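Local coordinates for interferon-activable protein 202 (Mus musculus, PDB 4LNQ) that binds double-stranded DNA without sequence specificity and dampens inflammation by preventing activation of the AIM2 inflammasome in response to cytosolic DNA, at residues D166-F171 with S190-E195; Y46-F51 with G75-N80. All coordinates share one frame; numbering follows the deposited sequence.

Interaction 1: D166-F171 with S190-E195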
loop_
_atom_site.group_PDB
_atom_site.type_symbol
_atom_site.label_atom_id
_atom_site.label_comp_id
_atom_site.label_asym_id
_atom_site.label_seq_id
_atom_site.Cartn_x
_atom_site.Cartn_y
_atom_site.Cartn_z
ATOM N N ASP A 166 0.227 -27.437 6.288
ATOM C CA ASP A 166 -1.178 -27.639 6.663
ATOM C C ASP A 166 -2.125 -27.213 5.536
ATOM O O ASP A 166 -1.808 -26.317 4.753
ATOM C CB ASP A 166 -1.546 -26.799 7.900
ATOM C CG ASP A 166 -1.123 -27.436 9.221
ATOM O OD1 ASP A 166 -0.644 -28.603 9.233
ATOM O OD2 ASP A 166 -1.300 -26.742 10.259
ATOM N N LYS A 167 -3.295 -27.841 5.467
ATOM C CA LYS A 167 -4.400 -27.263 4.713
ATOM C C LYS A 167 -4.965 -26.130 5.561
ATOM O O LYS A 167 -4.730 -26.077 6.764
ATOM C CB LYS A 167 -5.484 -28.299 4.418
ATOM C CG LYS A 167 -5.196 -29.222 3.224
ATOM C CD LYS A 167 -6.478 -29.943 2.834
ATOM C CE LYS A 167 -6.416 -30.542 1.438
ATOM N NZ LYS A 167 -7.785 -30.864 0.927
ATOM N N LEU A 168 -5.709 -25.225 4.943
ATOM C CA LEU A 168 -6.193 -24.043 5.655
ATOM C C LEU A 168 -7.714 -24.133 5.815
ATOM O O LEU A 168 -8.425 -24.330 4.831
ATOM C CB LEU A 168 -5.800 -22.780 4.882
ATOM C CG LEU A 168 -6.107 -21.441 5.557
ATOM C CD1 LEU A 168 -5.287 -21.303 6.835
ATOM C CD2 LEU A 168 -5.853 -20.262 4.603
ATOM N N GLN A 169 -8.198 -24.036 7.054
ATOM C CA GLN A 169 -9.637 -24.004 7.327
ATOM C C GLN A 169 -10.111 -22.568 7.506
ATOM O O GLN A 169 -9.593 -21.814 8.337
ATOM C CB GLN A 169 -10.001 -24.794 8.586
ATOM C CG GLN A 169 -9.279 -26.113 8.738
ATOM C CD GLN A 169 -9.818 -26.940 9.895
ATOM O OE1 GLN A 169 -9.054 -27.453 10.719
ATOM N NE2 GLN A 169 -11.144 -27.086 9.954
ATOM N N LEU A 170 -11.113 -22.205 6.725
ATOM C CA LEU A 170 -11.629 -20.845 6.725
ATOM C C LEU A 170 -13.063 -20.864 7.223
ATOM O O LEU A 170 -13.869 -21.675 6.768
ATOM C CB LEU A 170 -11.638 -20.322 5.292
ATOM C CG LEU A 170 -10.495 -19.466 4.785
ATOM C CD1 LEU A 170 -9.217 -19.897 5.428
ATOM C CD2 LEU A 170 -10.421 -19.539 3.271
ATOM N N PHE A 171 -13.389 -19.959 8.135
ATOM C CA PHE A 171 -14.767 -19.800 8.594
ATOM C C PHE A 171 -15.188 -18.348 8.456
ATOM O O PHE A 171 -14.492 -17.438 8.928
ATOM C CB PHE A 171 -14.896 -20.180 10.064
ATOM C CG PHE A 171 -14.526 -21.606 10.368
ATOM C CD1 PHE A 171 -13.193 -21.988 10.470
ATOM C CD2 PHE A 171 -15.517 -22.552 10.604
ATOM C CE1 PHE A 171 -12.854 -23.297 10.778
ATOM C CE2 PHE A 171 -15.195 -23.870 10.910
ATOM C CZ PHE A 171 -13.863 -24.250 11.002
ATOM N N SER A 190 -14.527 -13.851 11.505
ATOM C CA SER A 190 -13.729 -14.816 10.747
ATOM C C SER A 190 -12.825 -15.631 11.644
ATOM O O SER A 190 -12.352 -15.161 12.676
ATOM C CB SER A 190 -12.883 -14.115 9.658
ATOM O OG SER A 190 -13.739 -13.401 8.773
ATOM N N PHE A 191 -12.584 -16.869 11.240
ATOM C CA PHE A 191 -11.699 -17.734 11.997
ATOM C C PHE A 191 -10.908 -18.541 11.003
ATOM O O PHE A 191 -11.398 -18.917 9.934
ATOM C CB PHE A 191 -12.500 -18.665 12.902
ATOM C CG PHE A 191 -11.643 -19.582 13.761
ATOM C CD1 PHE A 191 -10.871 -19.069 14.798
ATOM C CD2 PHE A 191 -11.637 -20.954 13.545
ATOM C CE1 PHE A 191 -10.097 -19.917 15.605
ATOM C CE2 PHE A 191 -10.874 -21.813 14.341
ATOM C CZ PHE A 191 -10.099 -21.295 15.373
ATOM N N ILE A 192 -9.675 -18.813 11.367
ATOM C CA ILE A 192 -8.764 -19.428 10.443
ATOM C C ILE A 192 -7.905 -20.376 11.266
ATOM O O ILE A 192 -7.505 -20.058 12.395
ATOM C CB ILE A 192 -7.963 -18.310 9.707
ATOM C CG1 ILE A 192 -7.123 -18.870 8.573
ATOM C CG2 ILE A 192 -7.136 -17.492 10.680
ATOM C CD1 ILE A 192 -6.314 -17.780 7.867
ATOM N N LYS A 193 -7.687 -21.570 10.734
ATOM C CA LYS A 193 -6.894 -22.559 11.433
ATOM C C LYS A 193 -6.306 -23.554 10.439
ATOM O O LYS A 193 -6.938 -23.884 9.439
ATOM C CB LYS A 193 -7.758 -23.283 12.480
ATOM C CG LYS A 193 -7.042 -24.411 13.166
ATOM C CD LYS A 193 -7.547 -24.700 14.573
ATOM C CE LYS A 193 -6.699 -25.809 15.206
ATOM N NZ LYS A 193 -7.006 -26.019 16.639
ATOM N N GLY A 194 -5.089 -24.023 10.700
ATOM C CA GLY A 194 -4.520 -25.084 9.887
ATOM C C GLY A 194 -5.211 -26.414 10.174
ATOM O O GLY A 194 -5.672 -26.648 11.292
ATOM N N GLU A 195 -5.287 -27.291 9.179
ATOM C CA GLU A 195 -5.810 -28.637 9.413
ATOM C C GLU A 195 -4.737 -29.719 9.269
ATOM O O GLU A 195 -4.198 -29.915 8.181
ATOM C CB GLU A 195 -6.968 -28.937 8.468
ATOM C CG GLU A 195 -7.411 -30.398 8.498
ATOM C CD GLU A 195 -8.410 -30.721 7.403
ATOM O OE1 GLU A 195 -7.995 -31.267 6.355
ATOM O OE2 GLU A 195 -9.608 -30.424 7.587
#
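Phe-171 and Phe-191 lie side by side on one face of an antiparallel strand pair in the second OB-type barrel of this HIN-200 domain, where strand 191-194 pairs with the start of strand 168-176. The two side chains point the same way, their ring planes 54° apart in an oblique pairing. CD2 of Phe-191 approaches CD1 of Phe-171 at 3.6 Å, and that CD1 lies near the plane of the Phe-191 ring, at its edge. Each ring also meets an aromatic group of the first barrel, Phe-171 that of His-36 and Phe-191 that of Phe-25.

The other sheet face, with Leu-168, Leu-170 and Ile-192, turns into the barrel. Ile-192 holds CG1 anti to its backbone N (chi1 -172°), which carries the ethyl branch to CD1 of Leu-168, 3.5 Å from CG1, and alongside Leu-170. Phe-140 and Trp-153 pack on the same isoleucine.

Beside Phe-171, on its face of the sheet, Gln-169 crosses Glu-195 at about a right angle, its amide plane 60° from the carboxylate. OE1 of Gln-169 touches CB of Glu-195 at 3.4 Å. Lys-193 projects from this face to a salt bridge with Glu-23. Paired backbone bonds link Gln-169 with Lys-193 and Phe-171 with Phe-191; beyond them, Glu-195 N donates to Lys-167 O at 2.8 Å.

Interaction 2: Y46-F51 with G75-N80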
loop_
_atom_site.group_PDB
_atom_site.type_symbol
_atom_site.label_atom_id
_atom_site.label_comp_id
_atom_site.label_asym_id
_atom_site.label_seq_id
_atom_site.Cartn_x
_atom_site.Cartn_y
_atom_site.Cartn_z
ATOM N N TYR A 46 -27.184 -25.633 8.447
ATOM C CA TYR A 46 -26.990 -24.221 8.757
ATOM C C TYR A 46 -25.590 -24.006 9.326
ATOM O O TYR A 46 -25.144 -24.801 10.170
ATOM C CB TYR A 46 -28.003 -23.774 9.817
ATOM C CG TYR A 46 -29.454 -23.849 9.396
ATOM C CD1 TYR A 46 -30.075 -22.764 8.780
ATOM C CD2 TYR A 46 -30.211 -24.996 9.625
ATOM C CE1 TYR A 46 -31.412 -22.816 8.391
ATOM C CE2 TYR A 46 -31.537 -25.059 9.248
ATOM C CZ TYR A 46 -32.139 -23.955 8.635
ATOM O OH TYR A 46 -33.466 -24.000 8.251
ATOM N N ARG A 47 -24.893 -22.960 8.857
ATOM C CA ARG A 47 -23.754 -22.399 9.578
ATOM C C ARG A 47 -24.285 -21.590 10.746
ATOM O O ARG A 47 -25.338 -20.944 10.632
ATOM C CB ARG A 47 -22.937 -21.463 8.679
ATOM C CG ARG A 47 -22.485 -22.086 7.371
ATOM C CD ARG A 47 -21.340 -23.071 7.528
ATOM N NE ARG A 47 -20.895 -23.504 6.199
ATOM C CZ ARG A 47 -20.618 -24.763 5.871
ATOM N NH1 ARG A 47 -20.701 -25.736 6.781
ATOM N NH2 ARG A 47 -20.258 -25.051 4.628
ATOM N N VAL A 48 -23.583 -21.625 11.877
ATOM C CA VAL A 48 -24.096 -20.974 13.082
ATOM C C VAL A 48 -22.981 -20.230 13.773
ATOM O O VAL A 48 -21.879 -20.767 13.912
ATOM C CB VAL A 48 -24.654 -22.002 14.082
ATOM C CG1 VAL A 48 -25.271 -21.287 15.298
ATOM C CG2 VAL A 48 -25.661 -22.907 13.398
ATOM N N LYS A 49 -23.250 -18.994 14.190
ATOM C CA LYS A 49 -22.283 -18.242 14.971
ATOM C C LYS A 49 -22.817 -18.177 16.391
ATOM O O LYS A 49 -23.934 -17.684 16.618
ATOM C CB LYS A 49 -22.092 -16.827 14.407
ATOM C CG LYS A 49 -21.416 -16.780 13.011
ATOM C CD LYS A 49 -21.264 -15.336 12.509
ATOM C CE LYS A 49 -20.756 -15.288 11.051
ATOM N NZ LYS A 49 -20.419 -13.881 10.644
ATOM N N VAL A 50 -22.040 -18.704 17.331
ATOM C CA VAL A 50 -22.486 -18.809 18.731
ATOM C C VAL A 50 -21.710 -17.842 19.615
ATOM O O VAL A 50 -20.487 -17.909 19.670
ATOM C CB VAL A 50 -22.308 -20.248 19.270
ATOM C CG1 VAL A 50 -22.877 -20.350 20.691
ATOM C CG2 VAL A 50 -23.005 -21.230 18.360
ATOM N N PHE A 51 -22.420 -16.934 20.284
ATOM C CA PHE A 51 -21.794 -15.898 21.110
ATOM C C PHE A 51 -22.000 -16.105 22.611
ATOM O O PHE A 51 -21.532 -15.304 23.418
ATOM C CB PHE A 51 -22.312 -14.509 20.713
ATOM C CG PHE A 51 -21.954 -14.132 19.310
ATOM C CD1 PHE A 51 -20.735 -13.539 19.041
ATOM C CD2 PHE A 51 -22.810 -14.423 18.255
ATOM C CE1 PHE A 51 -20.375 -13.199 17.733
ATOM C CE2 PHE A 51 -22.457 -14.102 16.944
ATOM C CZ PHE A 51 -21.227 -13.477 16.695
ATOM N N GLY A 75 -29.340 -16.748 5.981
ATOM C CA GLY A 75 -29.171 -18.185 6.089
ATOM C C GLY A 75 -28.144 -18.602 7.126
ATOM O O GLY A 75 -28.039 -19.783 7.458
ATOM N N ILE A 76 -27.375 -17.639 7.626
ATOM C CA ILE A 76 -26.395 -17.906 8.673
ATOM C C ILE A 76 -27.090 -17.615 9.999
ATOM O O ILE A 76 -27.653 -16.537 10.168
ATOM C CB ILE A 76 -25.156 -16.982 8.555
ATOM C CG1 ILE A 76 -24.526 -17.073 7.159
ATOM C CG2 ILE A 76 -24.145 -17.286 9.673
ATOM C CD1 ILE A 76 -24.025 -18.451 6.798
ATOM N N LEU A 77 -27.090 -18.575 10.926
ATOM C CA LEU A 77 -27.792 -18.365 12.195
ATOM C C LEU A 77 -26.884 -17.720 13.229
ATOM O O LEU A 77 -25.675 -17.930 13.225
ATOM C CB LEU A 77 -28.361 -19.678 12.728
ATOM C CG LEU A 77 -29.197 -20.457 11.723
ATOM C CD1 LEU A 77 -29.846 -21.675 12.394
ATOM C CD2 LEU A 77 -30.242 -19.517 11.108
ATOM N N GLU A 78 -27.464 -16.888 14.088
ATOM C CA GLU A 78 -26.708 -16.315 15.184
ATOM C C GLU A 78 -27.404 -16.685 16.480
ATOM O O GLU A 78 -28.614 -16.512 16.613
ATOM C CB GLU A 78 -26.609 -14.775 15.073
ATOM C CG GLU A 78 -26.370 -14.092 16.429
ATOM C CD GLU A 78 -26.170 -12.588 16.299
ATOM O OE1 GLU A 78 -25.911 -12.125 15.162
ATOM O OE2 GLU A 78 -26.263 -11.875 17.327
ATOM N N ILE A 79 -26.629 -17.192 17.428
ATOM C CA ILE A 79 -27.156 -17.537 18.734
ATOM C C ILE A 79 -26.444 -16.691 19.755
ATOM O O ILE A 79 -25.244 -16.838 19.989
ATOM C CB ILE A 79 -26.965 -19.022 19.070
ATOM C CG1 ILE A 79 -27.777 -19.871 18.085
ATOM C CG2 ILE A 79 -27.382 -19.302 20.524
ATOM C CD1 ILE A 79 -27.667 -21.369 18.298
ATOM N N ASN A 80 -27.188 -15.781 20.365
ATOM C CA ASN A 80 -26.575 -14.914 21.341
ATOM C C ASN A 80 -27.281 -15.006 22.685
ATOM O O ASN A 80 -28.082 -15.914 22.900
ATOM C CB ASN A 80 -26.442 -13.481 20.821
ATOM C CG ASN A 80 -27.784 -12.800 20.578
ATOM O OD1 ASN A 80 -28.744 -12.982 21.334
ATOM N ND2 ASN A 80 -27.849 -11.995 19.516
HETATM O O HOH W 1 -26.079 -21.513 6.690
#
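Leu-77 lies against Tyr-46, CD1 of the leucine 3.7 Å from CG of the tyrosine, meeting the ring at its root. On the same sheet face Val-48 extends CG1 to CD1 of Ile-79 at 3.8 Å. On the reverse face Ile-76 and Arg-47 cross obliquely, CD1 of the isoleucine 3.7 Å from CB of the arginine. At the far end Phe-51 crosses Glu-78 at about a right angle, CE2 of the ring 3.9 Å from CG of the glutamate. Glu-78 puts CG anti to its backbone N (chi1 156°), which brings CG to the ring and the carboxylate to Asn-80.

Four backbone hydrogen bonds set the register: Leu-77 N donates to Arg-47 O, Lys-49 N to Leu-77 O, Ile-79 N to Lys-49 O and Phe-51 N to Ile-79 O, the last 2.8 Å long and nearly straight (174°). At the Gly-75 end a water links the backbones, accepting from Arg-47 N and donating to Gly-75 O at 2.7 Å.

Farther out, Asn-80 ND2 donates to Glu-78 OE2 at 2.7 Å, reaching the anti side of the carboxylate. The two oxygens of Glu-78 also take the backbone N-H groups of His-3 and Met-4, residues left by the expression construct, and the His-3 ring stacks on Phe-51. A leucine in place of Glu-78 would probably leave Asn-80 ND2 and these N-H groups without their acceptor, freeing the construct-derived segment to shift. The ends of Lys-49, extended, and Arg-47, bent at chi2, lead away: Lys-49 NZ bonds to His-189 and Ser-172 of the second barrel, Arg-47 NH1 to Ala-104 O and Thr-38.

Parallel pairing of strand 45-50 with 76-79, among otherwise antiparallel neighbours, is the closure characteristic of an OB-fold barrel, here the first of two in the HIN domain.

How the interactions relate
From the N terminus, strand 45-50 comes first; the chain then runs through strand 64-73 and turns back into strand 76-79, where interaction 2 closes a loop of 23 intervening residues within the first barrel. Helices 98-105 and 110-113 lie on the way to the second barrel. There interaction 1 closes a shorter loop of 18 residues, joining the start of strand 168-176 to the last strand, 191-194. The two loops follow in series, neither nested nor crossed. The contact centres are about 18 Å apart and their nearest atoms about 6 Å. The side chain of His-36, the site that mediates TP53BP1 interaction, comes within about 4 Å of those of Lys-49 (interaction 2) and Phe-171 (interaction 1).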